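Local coordinates for LPXTG cell wall surface protein (Streptococcus gordonii, PDB 4IGB), which is a cell-wall-attached surface protein of a streptococcus, probably an adhesin, represented here by its N-terminal region with the N1 and N2 domains, at residues 84-89 with 112-117. Residues are numbered along the deposited sequence; the frame is centred on the assembly and turned at random.
Sequences DQVFEN and FNKVTL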
ATOM      1  N   ASP C  84     -27.474 -15.774  10.213  1.00 32.59           N
ATOM      2  CA  ASP C  84     -26.347 -15.310   9.410  1.00 34.46           C
ATOM      3  C   ASP C  84     -26.523 -15.673   7.933  1.00 33.77           C
ATOM      4  O   ASP C  84     -26.923 -16.791   7.597  1.00 36.74           O
ATOM      5  CB  ASP C  84     -25.030 -15.870   9.951  1.00 29.18           C
ATOM      6  CG  ASP C  84     -24.781 -15.480  11.405  1.00 37.23           C
ATOM      7  OD1 ASP C  84     -25.489 -14.587  11.929  1.00 35.08           O
ATOM      8  OD2 ASP C  84     -23.866 -16.066  12.022  1.00 41.88           O
ATOM      9  N   GLN C  85     -26.235 -14.717   7.058  1.00 30.36           N
ATOM     10  CA  GLN C  85     -26.280 -14.957   5.619  1.00 28.07           C
ATOM     11  C   GLN C  85     -24.935 -14.620   4.981  1.00 34.07           C
ATOM     12  O   GLN C  85     -24.351 -13.572   5.252  1.00 32.03           O
ATOM     13  CB  GLN C  85     -27.414 -14.165   4.973  1.00 26.26           C
ATOM     14  CG  GLN C  85     -28.794 -14.607   5.445  1.00 34.11           C
ATOM     15  CD  GLN C  85     -29.909 -13.690   4.973  1.00 33.70           C
ATOM     16  OE1 GLN C  85     -29.957 -13.294   3.806  1.00 36.33           O
ATOM     17  NE2 GLN C  85     -30.811 -13.348   5.880  1.00 29.60           N
ATOM     18  N   VAL C  86     -24.450 -15.532   4.145  1.00 27.88           N
ATOM     19  CA  VAL C  86     -23.140 -15.416   3.527  1.00 26.47           C
ATOM     20  C   VAL C  86     -23.268 -15.070   2.048  1.00 32.24           C
ATOM     21  O   VAL C  86     -24.090 -15.631   1.328  1.00 33.09           O
ATOM     22  CB  VAL C  86     -22.354 -16.739   3.652  1.00 35.00           C
ATOM     23  CG1 VAL C  86     -20.993 -16.620   2.977  1.00 28.70           C
ATOM     24  CG2 VAL C  86     -22.202 -17.133   5.114  1.00 28.25           C
ATOM     25  N   PHE C  87     -22.447 -14.140   1.589  1.00 27.82           N
ATOM     26  CA  PHE C  87     -22.436 -13.801   0.181  1.00 24.42           C
ATOM     27  C   PHE C  87     -21.026 -14.005  -0.368  1.00 28.87           C
ATOM     28  O   PHE C  87     -20.093 -13.296   0.007  1.00 23.23           O
ATOM     29  CB  PHE C  87     -22.929 -12.368  -0.012  1.00 26.83           C
ATOM     30  CG  PHE C  87     -24.320 -12.139   0.516  1.00 30.57           C
ATOM     31  CD1 PHE C  87     -25.397 -12.041  -0.351  1.00 31.03           C
ATOM     32  CD2 PHE C  87     -24.553 -12.047   1.879  1.00 31.91           C
ATOM     33  CE1 PHE C  87     -26.682 -11.837   0.131  1.00 34.94           C
ATOM     34  CE2 PHE C  87     -25.832 -11.845   2.371  1.00 32.89           C
ATOM     35  CZ  PHE C  87     -26.897 -11.740   1.499  1.00 33.88           C
ATOM     36  N   GLU C  88     -20.871 -15.011  -1.223  1.00 27.47           N
ATOM     37  CA  GLU C  88     -19.586 -15.299  -1.848  1.00 26.33           C
ATOM     38  C   GLU C  88     -19.372 -14.394  -3.054  1.00 23.25           C
ATOM     39  O   GLU C  88     -20.298 -14.134  -3.810  1.00 27.14           O
ATOM     40  CB  GLU C  88     -19.522 -16.767  -2.278  1.00 32.81           C
ATOM     41  CG  GLU C  88     -19.683 -17.758  -1.138  1.00 30.66           C
ATOM     42  CD  GLU C  88     -18.471 -17.800  -0.229  1.00 38.04           C
ATOM     43  OE1 GLU C  88     -17.470 -17.129  -0.556  1.00 40.93           O
ATOM     44  OE2 GLU C  88     -18.516 -18.509   0.805  1.00 44.63           O
ATOM     45  N   ASN C  89     -18.146 -13.903  -3.214  1.00 32.54           N
ATOM     46  CA  ASN C  89     -17.758 -13.132  -4.391  1.00 25.86           C
ATOM     47  C   ASN C  89     -18.818 -12.183  -4.936  1.00 24.23           C
ATOM     48  O   ASN C  89     -19.122 -12.222  -6.129  1.00 24.53           O
ATOM     49  CB  ASN C  89     -17.333 -14.087  -5.505  1.00 24.07           C
ATOM     50  CG  ASN C  89     -16.096 -14.875  -5.149  1.00 39.86           C
ATOM     51  OD1 ASN C  89     -16.143 -16.097  -5.011  1.00 48.25           O
ATOM     52  ND2 ASN C  89     -14.974 -14.177  -4.994  1.00 35.80           N
ATOM     53  N   PHE C 112     -14.238  -8.185  -3.434  1.00 21.03           N
ATOM     54  CA  PHE C 112     -14.882  -8.743  -2.251  1.00 26.64           C
ATOM     55  C   PHE C 112     -14.981 -10.261  -2.359  1.00 27.54           C
ATOM     56  O   PHE C 112     -15.853 -10.793  -3.046  1.00 28.46           O
ATOM     57  CB  PHE C 112     -16.248  -8.101  -2.010  1.00 15.90           C
ATOM     58  CG  PHE C 112     -16.155  -6.692  -1.516  1.00 27.10           C
ATOM     59  CD1 PHE C 112     -15.822  -5.668  -2.379  1.00 24.97           C
ATOM     60  CD2 PHE C 112     -16.376  -6.394  -0.182  1.00 20.95           C
ATOM     61  CE1 PHE C 112     -15.714  -4.374  -1.925  1.00 23.72           C
ATOM     62  CE2 PHE C 112     -16.283  -5.104   0.274  1.00 22.49           C
ATOM     63  CZ  PHE C 112     -15.944  -4.087  -0.598  1.00 23.32           C
ATOM     64  N   ASN C 113     -14.071 -10.949  -1.679  1.00 22.70           N
ATOM     65  CA  ASN C 113     -14.019 -12.400  -1.707  1.00 23.07           C
ATOM     66  C   ASN C 113     -15.233 -13.007  -1.040  1.00 28.62           C
ATOM     67  O   ASN C 113     -15.709 -14.068  -1.431  1.00 21.58           O
ATOM     68  CB  ASN C 113     -12.753 -12.885  -1.014  1.00 18.13           C
ATOM     69  CG  ASN C 113     -11.509 -12.314  -1.645  1.00 29.36           C
ATOM     70  OD1 ASN C 113     -11.332 -12.397  -2.861  1.00 24.74           O
ATOM     71  ND2 ASN C 113     -10.651 -11.698  -0.832  1.00 18.67           N
ATOM     72  N   LYS C 114     -15.723 -12.326  -0.015  1.00 24.94           N
ATOM     73  CA  LYS C 114     -16.869 -12.799   0.734  1.00 26.54           C
ATOM     74  C   LYS C 114     -17.348 -11.664   1.606  1.00 25.78           C
ATOM     75  O   LYS C 114     -16.544 -10.869   2.094  1.00 22.16           O
ATOM     76  CB  LYS C 114     -16.480 -13.988   1.613  1.00 24.46           C
ATOM     77  CG  LYS C 114     -17.650 -14.639   2.331  1.00 27.17           C
ATOM     78  CD  LYS C 114     -17.189 -15.464   3.535  1.00 31.50           C
ATOM     79  CE  LYS C 114     -16.440 -16.722   3.129  1.00 38.85           C
ATOM     80  NZ  LYS C 114     -15.897 -17.447   4.318  1.00 40.64           N
ATOM     81  N   VAL C 115     -18.660 -11.566   1.774  1.00 24.91           N
ATOM     82  CA  VAL C 115     -19.220 -10.682   2.783  1.00 23.93           C
ATOM     83  C   VAL C 115     -20.225 -11.456   3.603  1.00 30.03           C
ATOM     84  O   VAL C 115     -21.178 -12.027   3.062  1.00 27.58           O
ATOM     85  CB  VAL C 115     -19.908  -9.452   2.194  1.00 24.22           C
ATOM     86  CG1 VAL C 115     -20.646  -8.711   3.306  1.00 24.11           C
ATOM     87  CG2 VAL C 115     -18.890  -8.539   1.549  1.00 22.65           C
ATOM     88  N   THR C 116     -19.999 -11.479   4.913  1.00 26.45           N
ATOM     89  CA  THR C 116     -20.835 -12.248   5.810  1.00 24.16           C
ATOM     90  C   THR C 116     -21.678 -11.318   6.680  1.00 32.29           C
ATOM     91  O   THR C 116     -21.149 -10.460   7.402  1.00 31.42           O
ATOM     92  CB  THR C 116     -19.987 -13.199   6.679  1.00 29.91           C
ATOM     93  OG1 THR C 116     -19.309 -14.138   5.828  1.00 28.73           O
ATOM     94  CG2 THR C 116     -20.865 -13.952   7.668  1.00 29.35           C
ATOM     95  N   LEU C 117     -22.994 -11.483   6.578  1.00 28.66           N
ATOM     96  CA  LEU C 117     -23.948 -10.730   7.383  1.00 33.64           C
ATOM     97  C   LEU C 117     -24.325 -11.531   8.624  1.00 33.62           C
ATOM     98  O   LEU C 117     -24.950 -12.586   8.522  1.00 30.77           O
ATOM     99  CB  LEU C 117     -25.199 -10.402   6.564  1.00 29.50           C
ATOM    100  CG  LEU C 117     -25.124  -9.147   5.685  1.00 37.84           C
ATOM    101  CD1 LEU C 117     -23.841  -9.102   4.903  1.00 32.54           C
ATOM    102  CD2 LEU C 117     -26.312  -9.061   4.743  1.00 31.18           C
TER
HETATM  103  O   HOH W   1     -15.813 -11.367  -6.291  1.00 40.61           O
HETATM  104  O   HOH W   2     -12.524 -14.238  -4.789  1.00 43.31           O
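Phe87 and Val115 face each other as a hydrogen-bonded pair where the two arms of a long antiparallel hairpin, strands 85-101 and 104-119, run together in the N-terminal domain. Phe87 N reaches Val115 O at 2.9 Å, and Val115 N returns a straighter bond (168°) to Phe87 O; Gln85 and Leu117 repeat the exchange. Beyond Phe87 the chain turns a corner at Glu88 and Asn89; Asn89 N still bonds to Asn113 O, but from 61° above its carbonyl plane. Asn113 and Lys114 form a classic beta bulge against Asp176 of strand 171-183.

From Lys114, CB lies 3.9 Å from Glu88 OE1; CG, anti to the backbone N (chi1 -174°), lies 3.6 Å from Phe87 O and also touches Val86 CG1; CD stays near that methyl; after a bend at chi3, CE comes 3.6 Å from Glu88 OE2. A long aliphatic stem with a charged end suits this mixed, more exposed face.

Apolar Phe87, Val115 and Leu117 suit the buried face, packing on Leu75 of strand 69-76; Phe87 CE2 touches Leu117 CD2 at 3.7 Å. The hairpin thus faces the domain's other sheet, while Glu88 OE2 and Lys114 NZ, 4.5 Å apart, probably attract weakly, without a salt bridge.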